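Local coordinates for protein listeriolysin O (Listeria monocytogenes, PDB 4CDB) that forms oligomeric pores in cholesterol-containing host membranes, inserting after a major conformational change and so lysing the cell, at residues A[389-394]-A[419-423]; A[445-449]-A[476-480]; A[90-94]-A[105-111]; A[22-26]-A[236-242]; A[263-269]-A[304-310]. All blocks are in the same frame, centred on the assembly; numbering follows the deposited sequence.

In the fold
The five contacts are spread along an elongated chain. Interactions 1 and 2 sit at one end, in the C-terminal beta sandwich, with centres about 12 Å apart; strands 391-402 and 436-449, which they use, are neighbours in one four-stranded antiparallel sheet. Interactions 3 and 4 lie on the other side of the chain's centre, their centres about 14 Å apart, and touch where Val109 packs on Leu241 and Val236. Interaction 5 has its centre about 11 Å from the chain's centre and reaches the same large antiparallel sheet as interaction 3. Along the chain, interaction 4 spans interaction 3; interactions 5, 1 and 2 follow. About 106 Å separates the centres of interactions 2 and 4, cholesterol-binding end from N-terminal helix.

Interaction 1: residues A[389-394]-A[419-423]; sequences YVAQFN and NKSKL
Ala391 and Lys422 pair through their backbones in both directions: Ala391 N donates to Lys422 O at 3.0 Å, and Lys422 N to Ala391 O at 2.7 Å. Further along, Asn419 N donates to Phe393 O with an N-H...O angle of 168°. A water between Phe393 N and Lys420 O fills in where no direct bond is made. This is a single antiparallel bridge that lays the loop 419-423 along strand 391-402 of the C-terminal beta sandwich; the strand's other side is bonded to strand 436-449.

Among side chains, the extended Gln392 brings NE2 to within 2.9 Å of Ser421 OG; the hydroxyl lies near the amide plane and the N-H...O angle is 161°. Asn394 ND2 makes a weak bond to Asn419 OD1, the two amides side by side with planes 39° apart. Apolar contact comes from Val390, whose CG1 rests on Ser421 CB and whose CG2 meets Leu423 CD2 at 3.6 Å. Lys422 CG lies at the edge of the Phe393 ring, while Lys422 NZ forms a salt bridge with Glu417.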
# COMPACT_ATOMS: atom_id res chain seq x y z
N TYR A 389 -61.90 -7.08 9.60
CA TYR A 389 -62.26 -5.67 9.68
C TYR A 389 -61.80 -4.88 8.46
O TYR A 389 -61.06 -5.39 7.62
CB TYR A 389 -61.67 -5.04 10.95
CG TYR A 389 -60.22 -5.40 11.22
CD1 TYR A 389 -59.20 -4.93 10.39
CD2 TYR A 389 -59.86 -6.19 12.30
CE1 TYR A 389 -57.87 -5.24 10.63
CE2 TYR A 389 -58.53 -6.51 12.55
CZ TYR A 389 -57.54 -6.04 11.72
OH TYR A 389 -56.22 -6.35 11.96
N VAL A 390 -62.26 -3.63 8.37
CA VAL A 390 -61.77 -2.72 7.34
C VAL A 390 -60.50 -2.06 7.86
O VAL A 390 -60.47 -1.55 8.98
CB VAL A 390 -62.80 -1.62 7.01
CG1 VAL A 390 -62.25 -0.68 5.96
CG2 VAL A 390 -64.12 -2.23 6.54
N ALA A 391 -59.45 -2.07 7.04
CA ALA A 391 -58.17 -1.49 7.46
C ALA A 391 -57.71 -0.38 6.51
O ALA A 391 -58.02 -0.39 5.32
CB ALA A 391 -57.11 -2.57 7.55
N GLN A 392 -56.98 0.59 7.06
CA GLN A 392 -56.33 1.62 6.26
C GLN A 392 -54.88 1.76 6.67
O GLN A 392 -54.57 1.84 7.86
CB GLN A 392 -57.05 2.96 6.40
CG GLN A 392 -58.37 3.06 5.64
CD GLN A 392 -58.92 4.47 5.60
OE1 GLN A 392 -58.22 5.44 5.90
NE2 GLN A 392 -60.19 4.60 5.21
N PHE A 393 -53.98 1.80 5.69
CA PHE A 393 -52.56 1.92 5.96
C PHE A 393 -52.04 3.31 5.63
O PHE A 393 -52.59 4.00 4.78
CB PHE A 393 -51.77 0.89 5.15
CG PHE A 393 -52.16 -0.53 5.43
CD1 PHE A 393 -53.19 -1.13 4.71
CD2 PHE A 393 -51.51 -1.27 6.40
CE1 PHE A 393 -53.56 -2.44 4.97
CE2 PHE A 393 -51.87 -2.58 6.66
CZ PHE A 393 -52.90 -3.16 5.94
N ASN A 394 -50.99 3.71 6.34
CA ASN A 394 -50.26 4.92 5.98
C ASN A 394 -48.76 4.66 6.07
O ASN A 394 -48.19 4.62 7.17
CB ASN A 394 -50.67 6.09 6.87
CG ASN A 394 -50.16 7.42 6.33
OD1 ASN A 394 -49.00 7.77 6.53
ND2 ASN A 394 -51.02 8.14 5.64
N ASN A 419 -54.27 5.57 3.03
CA ASN A 419 -55.60 6.08 3.36
C ASN A 419 -56.72 5.47 2.51
O ASN A 419 -57.75 6.11 2.29
CB ASN A 419 -55.63 7.61 3.27
CG ASN A 419 -54.53 8.26 4.10
OD1 ASN A 419 -54.32 7.91 5.26
ND2 ASN A 419 -53.82 9.20 3.50
N LYS A 420 -56.51 4.25 2.04
CA LYS A 420 -57.54 3.54 1.28
C LYS A 420 -58.04 2.33 2.07
O LYS A 420 -57.26 1.54 2.58
CB LYS A 420 -57.00 3.09 -0.08
CG LYS A 420 -56.61 4.24 -1.00
CD LYS A 420 -56.12 3.71 -2.35
CE LYS A 420 -55.69 4.85 -3.27
NZ LYS A 420 -55.22 4.34 -4.59
N SER A 421 -59.36 2.20 2.17
CA SER A 421 -59.96 1.10 2.91
C SER A 421 -59.72 -0.26 2.24
O SER A 421 -60.04 -0.45 1.07
CB SER A 421 -61.46 1.33 3.09
OG SER A 421 -61.66 2.45 3.94
N LYS A 422 -59.16 -1.19 3.00
CA LYS A 422 -58.81 -2.50 2.46
C LYS A 422 -59.51 -3.61 3.22
O LYS A 422 -59.56 -3.59 4.45
CB LYS A 422 -57.29 -2.71 2.54
CG LYS A 422 -56.46 -1.65 1.83
CD LYS A 422 -56.71 -1.66 0.33
CE LYS A 422 -55.82 -0.65 -0.39
NZ LYS A 422 -56.05 -0.65 -1.86
N LEU A 423 -60.05 -4.58 2.49
CA LEU A 423 -60.68 -5.75 3.10
C LEU A 423 -59.75 -6.95 2.98
O LEU A 423 -58.95 -7.04 2.05
CB LEU A 423 -62.01 -6.07 2.41
CG LEU A 423 -63.13 -5.03 2.48
CD1 LEU A 423 -64.40 -5.57 1.83
CD2 LEU A 423 -63.40 -4.65 3.92
O HOH W 1 -54.76 1.68 3.04

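Interaction 2: residues A[445-449]-A[476-480]; sequences ECTGL and TTLYP
Glu445 reaches across to the turn at Thr477 and Pro480 and places its carboxylate against both. Glu445 OE2 lies 2.8 Å from Thr477 O, a spacing that a protonated acid would probably explain. Glu445 OE2 is also 3.5 Å from Pro480 CG, the glutamate chain crossing the proline ring at about a right angle. Glu445 OE1 faces Thr477 CA at 3.7 Å and is buried with no polar partner in the model, which would also disfavour a full charge there. Glu445 CG sits between the backbone N and carbonyl carbon (chi1 57°), and a bend at chi2 turns the carboxylate toward the turn.

Beside this, Thr477 CG2 meets Cys446 O, and Thr447 CG2 approaches Thr477 O at 3.8 Å. Farther out, Leu449 CD2 and Leu478 CD2 make a loose apolar touch at 4.4 Å. The contact joins the first five residues of the conserved undecapeptide, 445-449, to the loop holding the cholesterol-binding pair Thr477 and Leu478.

Behind these groups, Tyr479 N donates to Thr476 OG1 at 3.1 Å, an ST motif within the curl of the loop, and Thr476 N returns a backbone bond to Tyr479 O. Tyr389 packs against Glu445, Thr477 and Pro480. Backbone bonds between Glu445 and Arg455 and between Thr447 and Trp453 join the undecapeptide's two ends.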
# COMPACT_ATOMS: atom_id res chain seq x y z
N GLU A 445 -57.78 0.20 12.08
CA GLU A 445 -58.91 -0.64 11.70
C GLU A 445 -60.23 -0.05 12.19
O GLU A 445 -60.29 0.51 13.29
CB GLU A 445 -58.72 -2.06 12.23
CG GLU A 445 -58.53 -2.17 13.74
CD GLU A 445 -59.79 -2.59 14.47
OE1 GLU A 445 -60.86 -2.68 13.84
OE2 GLU A 445 -59.69 -2.82 15.70
N CYS A 446 -61.27 -0.18 11.38
CA CYS A 446 -62.58 0.35 11.73
C CYS A 446 -63.32 -0.57 12.71
O CYS A 446 -63.69 -1.69 12.36
CB CYS A 446 -63.43 0.57 10.47
SG CYS A 446 -65.04 1.32 10.78
N THR A 447 -63.53 -0.09 13.93
CA THR A 447 -64.21 -0.88 14.95
C THR A 447 -65.72 -0.76 14.85
O THR A 447 -66.46 -1.68 15.22
CB THR A 447 -63.78 -0.47 16.37
OG1 THR A 447 -64.30 0.83 16.67
CG2 THR A 447 -62.27 -0.45 16.50
N GLY A 448 -66.19 0.39 14.37
CA GLY A 448 -67.61 0.63 14.23
C GLY A 448 -68.26 1.21 15.47
O GLY A 448 -69.47 1.47 15.49
N LEU A 449 -67.47 1.40 16.52
CA LEU A 449 -67.97 1.97 17.77
C LEU A 449 -68.03 3.50 17.68
O LEU A 449 -67.16 4.13 17.08
CB LEU A 449 -67.10 1.54 18.95
CG LEU A 449 -67.18 0.10 19.46
CD1 LEU A 449 -68.32 -0.70 18.82
CD2 LEU A 449 -65.84 -0.62 19.29
N THR A 476 -59.62 -9.57 15.18
CA THR A 476 -60.97 -9.06 15.01
C THR A 476 -61.03 -7.57 15.32
O THR A 476 -60.02 -6.96 15.67
CB THR A 476 -61.97 -9.80 15.92
OG1 THR A 476 -61.60 -9.60 17.29
CG2 THR A 476 -61.98 -11.29 15.61
N THR A 477 -62.23 -7.00 15.21
CA THR A 477 -62.43 -5.58 15.47
C THR A 477 -62.15 -5.22 16.92
O THR A 477 -61.65 -4.13 17.21
CB THR A 477 -63.87 -5.14 15.12
OG1 THR A 477 -64.80 -5.95 15.85
CG2 THR A 477 -64.12 -5.30 13.63
N LEU A 478 -62.49 -6.13 17.83
CA LEU A 478 -62.24 -5.91 19.25
C LEU A 478 -60.82 -6.31 19.62
O LEU A 478 -60.22 -5.73 20.52
CB LEU A 478 -63.24 -6.70 20.10
CG LEU A 478 -64.72 -6.36 19.90
CD1 LEU A 478 -65.58 -7.10 20.91
CD2 LEU A 478 -64.95 -4.85 19.99
N TYR A 479 -60.28 -7.30 18.92
CA TYR A 479 -58.93 -7.78 19.21
C TYR A 479 -58.05 -7.88 17.97
O TYR A 479 -57.78 -8.97 17.48
CB TYR A 479 -58.99 -9.13 19.93
CG TYR A 479 -59.73 -9.08 21.25
CD1 TYR A 479 -59.13 -8.58 22.39
CD2 TYR A 479 -61.04 -9.53 21.34
CE1 TYR A 479 -59.80 -8.52 23.59
CE2 TYR A 479 -61.73 -9.49 22.55
CZ TYR A 479 -61.10 -8.98 23.67
OH TYR A 479 -61.77 -8.93 24.87
N PRO A 480 -57.59 -6.72 17.46
CA PRO A 480 -56.69 -6.74 16.31
C PRO A 480 -55.27 -7.14 16.74
O PRO A 480 -54.81 -6.72 17.81
CB PRO A 480 -56.71 -5.29 15.83
CG PRO A 480 -56.98 -4.50 17.07
CD PRO A 480 -57.90 -5.35 17.91

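Interaction 3: residues A[90-94]-A[105-111]; sequences GALVK and DVLPVKR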
# COMPACT_ATOMS: atom_id res chain seq x y z
N GLY A 90 29.59 0.43 -2.23
CA GLY A 90 30.77 1.21 -2.56
C GLY A 90 30.70 1.95 -3.88
O GLY A 90 31.58 2.75 -4.21
N ALA A 91 29.66 1.67 -4.66
CA ALA A 91 29.49 2.29 -5.97
C ALA A 91 29.36 3.81 -5.87
O ALA A 91 28.67 4.33 -4.99
CB ALA A 91 28.29 1.70 -6.68
N LEU A 92 30.02 4.52 -6.78
CA LEU A 92 29.97 5.97 -6.82
C LEU A 92 28.87 6.44 -7.76
O LEU A 92 28.82 6.04 -8.92
CB LEU A 92 31.31 6.54 -7.27
CG LEU A 92 32.52 6.24 -6.39
CD1 LEU A 92 33.76 6.93 -6.93
CD2 LEU A 92 32.25 6.69 -4.97
N VAL A 93 27.98 7.30 -7.26
CA VAL A 93 26.87 7.80 -8.07
C VAL A 93 26.67 9.31 -7.90
O VAL A 93 27.16 9.91 -6.94
CB VAL A 93 25.54 7.09 -7.72
CG1 VAL A 93 25.60 5.61 -8.07
CG2 VAL A 93 25.22 7.29 -6.25
N LYS A 94 25.97 9.91 -8.85
CA LYS A 94 25.53 11.29 -8.72
C LYS A 94 24.23 11.34 -7.93
O LYS A 94 23.33 10.53 -8.16
CB LYS A 94 25.30 11.92 -10.09
CG LYS A 94 26.55 12.08 -10.94
CD LYS A 94 26.20 12.66 -12.30
CE LYS A 94 27.44 12.86 -13.15
NZ LYS A 94 27.10 13.35 -14.52
N ASP A 105 22.94 7.58 -12.09
CA ASP A 105 24.12 7.67 -12.93
C ASP A 105 25.34 7.29 -12.10
O ASP A 105 25.59 7.86 -11.04
CB ASP A 105 24.28 9.10 -13.47
CG ASP A 105 23.11 9.53 -14.33
OD1 ASP A 105 22.66 8.73 -15.18
OD2 ASP A 105 22.63 10.67 -14.15
N VAL A 106 26.10 6.31 -12.59
CA VAL A 106 27.31 5.86 -11.90
C VAL A 106 28.54 6.56 -12.47
O VAL A 106 28.74 6.59 -13.68
CB VAL A 106 27.48 4.33 -12.00
CG1 VAL A 106 28.81 3.90 -11.40
CG2 VAL A 106 26.33 3.63 -11.30
N LEU A 107 29.37 7.11 -11.58
CA LEU A 107 30.61 7.75 -12.00
C LEU A 107 31.60 6.72 -12.53
O LEU A 107 32.06 5.86 -11.79
CB LEU A 107 31.24 8.51 -10.83
CG LEU A 107 30.40 9.60 -10.17
CD1 LEU A 107 31.20 10.32 -9.10
CD2 LEU A 107 29.88 10.57 -11.20
N PRO A 108 31.93 6.82 -13.83
CA PRO A 108 32.84 5.86 -14.46
C PRO A 108 34.32 6.20 -14.23
O PRO A 108 35.08 6.33 -15.20
CB PRO A 108 32.49 6.00 -15.94
CG PRO A 108 32.10 7.44 -16.08
CD PRO A 108 31.43 7.82 -14.78
N VAL A 109 34.71 6.34 -12.97
CA VAL A 109 36.11 6.63 -12.64
C VAL A 109 36.79 5.41 -12.03
O VAL A 109 36.12 4.52 -11.48
CB VAL A 109 36.23 7.79 -11.64
CG1 VAL A 109 35.79 9.10 -12.28
CG2 VAL A 109 35.41 7.51 -10.39
N LYS A 110 38.11 5.37 -12.11
CA LYS A 110 38.87 4.31 -11.46
C LYS A 110 38.80 4.45 -9.95
O LYS A 110 38.62 5.55 -9.43
CB LYS A 110 40.32 4.31 -11.95
CG LYS A 110 40.50 3.71 -13.33
CD LYS A 110 41.57 4.45 -14.11
CE LYS A 110 42.12 3.59 -15.25
NZ LYS A 110 43.17 4.33 -16.02
N ARG A 111 38.94 3.33 -9.25
CA ARG A 111 38.68 3.28 -7.82
C ARG A 111 39.92 2.90 -7.03
O ARG A 111 40.82 2.23 -7.54
CB ARG A 111 37.56 2.28 -7.54
CG ARG A 111 36.26 2.57 -8.26
CD ARG A 111 35.66 3.88 -7.78
NE ARG A 111 35.48 3.88 -6.33
CZ ARG A 111 34.43 3.36 -5.71
NH1 ARG A 111 33.46 2.79 -6.40
NH2 ARG A 111 34.36 3.40 -4.39
O HOH W 2 32.05 3.86 -9.20
O HOH W 3 22.20 9.80 -10.30
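Gly90 O is gripped by both terminal nitrogens of Arg111, NH1 and NH2 each 2.9 Å away, in an end-on arrangement. The carbonyl oxygen lies close to the guanidinium plane, yet both donors approach from the same face of the carbonyl, NH1 standing 41° out of its plane. The third nitrogen, NE, is taken by Phe231 O, so two separate carbonyls fix the guanidinium's rotation. Leu92 CG then covers one face, 3.5 Å above the plane and over its centre; bends at chi2 and chi3 of Arg111 fold the group back beneath it.

Backbone groups are satisfied in turn. Leu107 N donates to Leu92 O at 2.9 Å, and Lys94 N to Asp105 O at 3.0 Å. One water links Leu92 N to Leu107 O, and a second joins Lys94 O to Asp105 N. The ammonium of Lys94 bonds to Leu244 O, while Lys94 CG packs on Leu107 CD2 at 3.7 Å. Leu92 CD1 and Val109 CG2 add apolar contact.

Arg111 also belongs to a sodium site with Asn134. A single bridge between Val93 and Val106 lays the irregular segment 105-111 beside strand 92-94, which pairs with strand 252-260 in the large antiparallel sheet.

Interaction 4: residues A[22-26]-A[236-242]; sequences EIDKY and VTKEQLQ. With NA (sodium ion), chain O.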
# COMPACT_ATOMS: atom_id res chain seq x y z
N GLU A 22 43.49 18.30 -4.10
CA GLU A 22 42.64 19.14 -4.94
C GLU A 22 41.22 18.58 -5.01
O GLU A 22 40.25 19.33 -5.00
CB GLU A 22 43.22 19.28 -6.34
CG GLU A 22 44.49 20.11 -6.43
CD GLU A 22 45.05 20.15 -7.84
OE1 GLU A 22 44.53 19.41 -8.71
OE2 GLU A 22 46.01 20.91 -8.09
N ILE A 23 41.11 17.26 -5.08
CA ILE A 23 39.80 16.62 -5.09
C ILE A 23 39.06 16.87 -3.78
O ILE A 23 37.88 17.22 -3.78
CB ILE A 23 39.90 15.10 -5.37
CG1 ILE A 23 40.34 14.86 -6.82
CG2 ILE A 23 38.56 14.41 -5.13
CD1 ILE A 23 40.67 13.41 -7.13
N ASP A 24 39.76 16.71 -2.66
CA ASP A 24 39.19 16.96 -1.34
C ASP A 24 38.58 18.36 -1.25
O ASP A 24 37.42 18.51 -0.86
CB ASP A 24 40.23 16.78 -0.24
CG ASP A 24 40.59 15.33 -0.00
OD1 ASP A 24 39.75 14.45 -0.29
OD2 ASP A 24 41.71 15.07 0.48
N LYS A 25 39.36 19.36 -1.62
CA LYS A 25 38.92 20.76 -1.52
C LYS A 25 37.79 21.09 -2.48
O LYS A 25 36.93 21.91 -2.18
CB LYS A 25 40.10 21.71 -1.74
CG LYS A 25 41.27 21.46 -0.80
CD LYS A 25 40.81 21.44 0.64
CE LYS A 25 41.91 20.96 1.57
NZ LYS A 25 43.10 21.85 1.52
N TYR A 26 37.79 20.45 -3.65
CA TYR A 26 36.72 20.66 -4.62
C TYR A 26 35.38 20.12 -4.11
O TYR A 26 34.36 20.80 -4.19
CB TYR A 26 37.07 20.03 -5.98
CG TYR A 26 35.93 20.10 -6.98
CD1 TYR A 26 35.60 21.29 -7.60
CD2 TYR A 26 35.19 18.96 -7.30
CE1 TYR A 26 34.56 21.36 -8.52
CE2 TYR A 26 34.16 19.02 -8.21
CZ TYR A 26 33.84 20.22 -8.82
OH TYR A 26 32.81 20.27 -9.72
N VAL A 236 42.91 9.88 -10.84
CA VAL A 236 41.76 10.76 -10.99
C VAL A 236 42.10 12.18 -10.54
O VAL A 236 42.79 12.37 -9.54
CB VAL A 236 40.54 10.24 -10.20
CG1 VAL A 236 39.32 11.12 -10.45
CG2 VAL A 236 40.24 8.79 -10.58
N THR A 237 41.63 13.16 -11.30
CA THR A 237 41.85 14.57 -10.97
C THR A 237 40.53 15.32 -10.81
O THR A 237 39.47 14.81 -11.18
CB THR A 237 42.72 15.27 -12.03
OG1 THR A 237 42.04 15.25 -13.30
CG2 THR A 237 44.06 14.57 -12.18
N LYS A 238 40.61 16.52 -10.26
CA LYS A 238 39.45 17.39 -10.11
C LYS A 238 38.87 17.74 -11.47
O LYS A 238 37.65 17.81 -11.64
CB LYS A 238 39.85 18.67 -9.36
CG LYS A 238 38.84 19.81 -9.47
CD LYS A 238 39.29 21.03 -8.68
CE LYS A 238 40.69 21.47 -9.10
NZ LYS A 238 41.16 22.64 -8.31
N GLU A 239 39.75 17.94 -12.45
CA GLU A 239 39.33 18.29 -13.80
C GLU A 239 38.47 17.19 -14.42
O GLU A 239 37.48 17.47 -15.09
CB GLU A 239 40.54 18.57 -14.69
CG GLU A 239 41.18 19.93 -14.46
CD GLU A 239 41.85 20.06 -13.11
OE1 GLU A 239 42.25 19.03 -12.54
OE2 GLU A 239 41.97 21.20 -12.61
N GLN A 240 38.86 15.94 -14.20
CA GLN A 240 38.10 14.81 -14.71
C GLN A 240 36.71 14.75 -14.09
O GLN A 240 35.72 14.50 -14.79
CB GLN A 240 38.85 13.50 -14.48
CG GLN A 240 40.18 13.42 -15.23
CD GLN A 240 41.02 12.23 -14.81
OE1 GLN A 240 40.57 11.39 -14.03
NE2 GLN A 240 42.24 12.15 -15.33
N LEU A 241 36.63 14.97 -12.78
CA LEU A 241 35.36 14.95 -12.07
C LEU A 241 34.43 16.06 -12.56
O LEU A 241 33.22 15.84 -12.69
CB LEU A 241 35.57 15.07 -10.56
CG LEU A 241 36.31 13.90 -9.90
CD1 LEU A 241 36.39 14.10 -8.40
CD2 LEU A 241 35.65 12.58 -10.25
N GLN A 242 34.99 17.23 -12.82
CA GLN A 242 34.20 18.35 -13.33
C GLN A 242 33.62 18.04 -14.70
O GLN A 242 32.46 18.33 -14.98
CB GLN A 242 35.03 19.63 -13.40
CG GLN A 242 35.41 20.22 -12.06
CD GLN A 242 35.91 21.65 -12.17
OE1 GLN A 242 35.53 22.38 -13.08
NE2 GLN A 242 36.76 22.05 -11.23
NA NA O . 38.48 10.07 -14.39
O HOH W 4 43.00 16.95 -8.82
O HOH W 5 39.14 7.36 -14.00
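Glu22 meets the start of helix 238-243 through water: one molecule donates to Glu22 OE1 at 2.9 Å and accepts from Lys238 N at 2.8 Å. Glu239 OE1 approaches Glu22 OE1 as a like charge, probably tempered by Lys238 NZ, 4.7 Å from Glu22 OE1.

Ile23, next along, supplies the apolar centre. Ile23 CD1 reaches Val236 O at 3.4 Å, CG1 lies against Lys238 N, and Ile23 CG2 meets Leu241 CD1 at 3.9 Å, the Ile23 and Leu241 side chains crossing at about a right angle.

At Tyr26, CG lies anti to the backbone N (chi1 174°), carrying the ring over to the second helix. Lys238 CG makes an off-centre CH-pi contact, 4.3 Å from the Tyr26 ring centroid, and Gln242 CG touches Tyr26 OH at 3.5 Å. The hydroxyl itself bonds to Val246 O.

The helix segments, inclined at 44° with a closest axis approach of 10.0 Å, pack where helix 238-243 begins, at a capping box of Thr237 and Gln240 whose two bonds are weak; Gln240 OE1 also binds a sodium ion.

Interaction 5: residues A[263-269]-A[304-310]; sequences QVYLKLS and SFKAVIY. With NA (sodium ion), chain N; NA (sodium ion), chain T.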
# COMPACT_ATOMS: atom_id res chain seq x y z
N GLN A 263 12.05 -10.29 -1.98
CA GLN A 263 10.99 -9.29 -1.91
C GLN A 263 9.72 -9.75 -2.61
O GLN A 263 9.76 -10.26 -3.73
CB GLN A 263 11.45 -7.95 -2.49
CG GLN A 263 10.42 -6.83 -2.33
CD GLN A 263 10.95 -5.48 -2.76
OE1 GLN A 263 10.45 -4.44 -2.33
NE2 GLN A 263 11.97 -5.48 -3.62
N VAL A 264 8.59 -9.57 -1.93
CA VAL A 264 7.29 -9.92 -2.48
C VAL A 264 6.41 -8.68 -2.59
O VAL A 264 6.15 -8.02 -1.59
CB VAL A 264 6.57 -10.96 -1.60
CG1 VAL A 264 5.23 -11.33 -2.21
CG2 VAL A 264 7.43 -12.20 -1.43
N TYR A 265 5.98 -8.36 -3.81
CA TYR A 265 5.02 -7.28 -4.01
C TYR A 265 3.63 -7.88 -4.16
O TYR A 265 3.45 -8.87 -4.87
CB TYR A 265 5.37 -6.45 -5.24
CG TYR A 265 6.53 -5.50 -5.04
CD1 TYR A 265 6.34 -4.25 -4.46
CD2 TYR A 265 7.81 -5.84 -5.45
CE1 TYR A 265 7.40 -3.37 -4.28
CE2 TYR A 265 8.88 -4.97 -5.28
CZ TYR A 265 8.66 -3.74 -4.70
OH TYR A 265 9.72 -2.88 -4.52
N LEU A 266 2.65 -7.28 -3.50
CA LEU A 266 1.29 -7.81 -3.51
C LEU A 266 0.27 -6.80 -4.01
O LEU A 266 0.37 -5.60 -3.72
CB LEU A 266 0.88 -8.28 -2.11
CG LEU A 266 1.62 -9.50 -1.55
CD1 LEU A 266 1.16 -9.80 -0.14
CD2 LEU A 266 1.42 -10.70 -2.46
N LYS A 267 -0.71 -7.29 -4.76
CA LYS A 267 -1.84 -6.48 -5.19
C LYS A 267 -3.14 -7.15 -4.75
O LYS A 267 -3.64 -8.06 -5.41
CB LYS A 267 -1.83 -6.31 -6.71
CG LYS A 267 -3.00 -5.53 -7.29
CD LYS A 267 -3.64 -6.30 -8.43
CE LYS A 267 -4.28 -5.38 -9.45
NZ LYS A 267 -4.77 -6.15 -10.63
N LEU A 268 -3.66 -6.70 -3.61
CA LEU A 268 -4.93 -7.22 -3.10
C LEU A 268 -6.08 -6.42 -3.69
O LEU A 268 -6.01 -5.19 -3.76
CB LEU A 268 -4.96 -7.14 -1.57
CG LEU A 268 -4.43 -8.32 -0.75
CD1 LEU A 268 -3.13 -8.87 -1.31
CD2 LEU A 268 -4.24 -7.90 0.70
N SER A 269 -7.13 -7.10 -4.14
CA SER A 269 -8.24 -6.43 -4.80
C SER A 269 -9.59 -7.09 -4.52
O SER A 269 -9.67 -8.31 -4.31
CB SER A 269 -8.00 -6.36 -6.31
OG SER A 269 -7.86 -7.65 -6.86
N SER A 304 -9.21 -11.25 -4.32
CA SER A 304 -8.12 -11.96 -4.98
C SER A 304 -6.77 -11.31 -4.69
O SER A 304 -6.71 -10.22 -4.11
CB SER A 304 -8.36 -12.00 -6.49
OG SER A 304 -8.42 -10.69 -7.03
N PHE A 305 -5.69 -11.98 -5.08
CA PHE A 305 -4.36 -11.40 -4.91
C PHE A 305 -3.47 -11.69 -6.11
O PHE A 305 -3.63 -12.70 -6.79
CB PHE A 305 -3.69 -11.91 -3.62
CG PHE A 305 -3.14 -13.31 -3.73
CD1 PHE A 305 -3.94 -14.40 -3.42
CD2 PHE A 305 -1.83 -13.54 -4.12
CE1 PHE A 305 -3.44 -15.69 -3.52
CE2 PHE A 305 -1.33 -14.82 -4.21
CZ PHE A 305 -2.13 -15.90 -3.91
N LYS A 306 -2.53 -10.78 -6.37
CA LYS A 306 -1.51 -10.99 -7.38
C LYS A 306 -0.14 -10.72 -6.77
O LYS A 306 0.08 -9.69 -6.13
CB LYS A 306 -1.75 -10.11 -8.60
CG LYS A 306 -0.87 -10.45 -9.79
CD LYS A 306 -1.30 -9.68 -11.03
CE LYS A 306 -0.62 -10.21 -12.28
NZ LYS A 306 -0.97 -9.41 -13.48
N ALA A 307 0.80 -11.64 -6.97
CA ALA A 307 2.09 -11.55 -6.31
C ALA A 307 3.25 -11.55 -7.30
O ALA A 307 3.31 -12.37 -8.21
CB ALA A 307 2.26 -12.70 -5.32
N VAL A 308 4.17 -10.60 -7.11
CA VAL A 308 5.42 -10.56 -7.86
C VAL A 308 6.57 -10.81 -6.88
O VAL A 308 6.73 -10.07 -5.91
CB VAL A 308 5.61 -9.21 -8.55
CG1 VAL A 308 6.92 -9.19 -9.34
CG2 VAL A 308 4.44 -8.91 -9.47
N ILE A 309 7.36 -11.84 -7.14
CA ILE A 309 8.39 -12.27 -6.21
C ILE A 309 9.80 -12.16 -6.80
O ILE A 309 10.07 -12.72 -7.86
CB ILE A 309 8.15 -13.72 -5.75
CG1 ILE A 309 6.69 -13.92 -5.34
CG2 ILE A 309 9.09 -14.10 -4.62
CD1 ILE A 309 6.35 -15.35 -4.96
N TYR A 310 10.68 -11.44 -6.11
CA TYR A 310 12.08 -11.33 -6.52
C TYR A 310 13.00 -11.96 -5.48
O TYR A 310 12.76 -11.85 -4.28
CB TYR A 310 12.48 -9.86 -6.72
CG TYR A 310 11.59 -9.08 -7.65
CD1 TYR A 310 11.41 -9.48 -8.97
CD2 TYR A 310 10.95 -7.92 -7.23
CE1 TYR A 310 10.61 -8.76 -9.83
CE2 TYR A 310 10.15 -7.20 -8.08
CZ TYR A 310 9.98 -7.62 -9.38
OH TYR A 310 9.17 -6.89 -10.23
NA NA N . 9.24 -0.64 -3.52
NA NA T . 9.15 -7.47 -12.69
O HOH W 6 9.20 -0.74 -0.95
O HOH W 7 7.29 -5.61 -14.10
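Tyr265 and Val308 form one of seven consecutive pairs in an antiparallel beta ladder, strands 262-270 and 303-310 of the large sheet; the segment axes, at 163°, have a closest approach of 4.7 Å. Eight backbone bonds hold the register; that from Tyr310 N to Gln263 O is nearly straight, at 174°.

On one face, Leu266 CD2 packs over the small Ala307, 3.6 Å from Ala307 CB. Leu268 CD1 likewise rests on Phe305 CB, the two side chains crossing, while the phenyl ring turns away to pack on Ile321 and Leu328. Val264 and Ile309 lie side by side.

The face with Tyr265 and Tyr310 is covered by helix 187-194, whose first residues fall within a segment (176-189) that forms a membrane beta strand. There Tyr265 CD2 lies 3.8 Å from Tyr310 CE2, with Tyr265 CE2 at the edge of the Tyr310 ring, near its plane, and Val190 sits against both rings. Lys306 NZ bonds to Ser193 O.

Each tyrosine hydroxyl ends on a sodium ion: Tyr265 OH shares one with Gln78 and Phe183, and Tyr310 OH binds another at 2.5 Å.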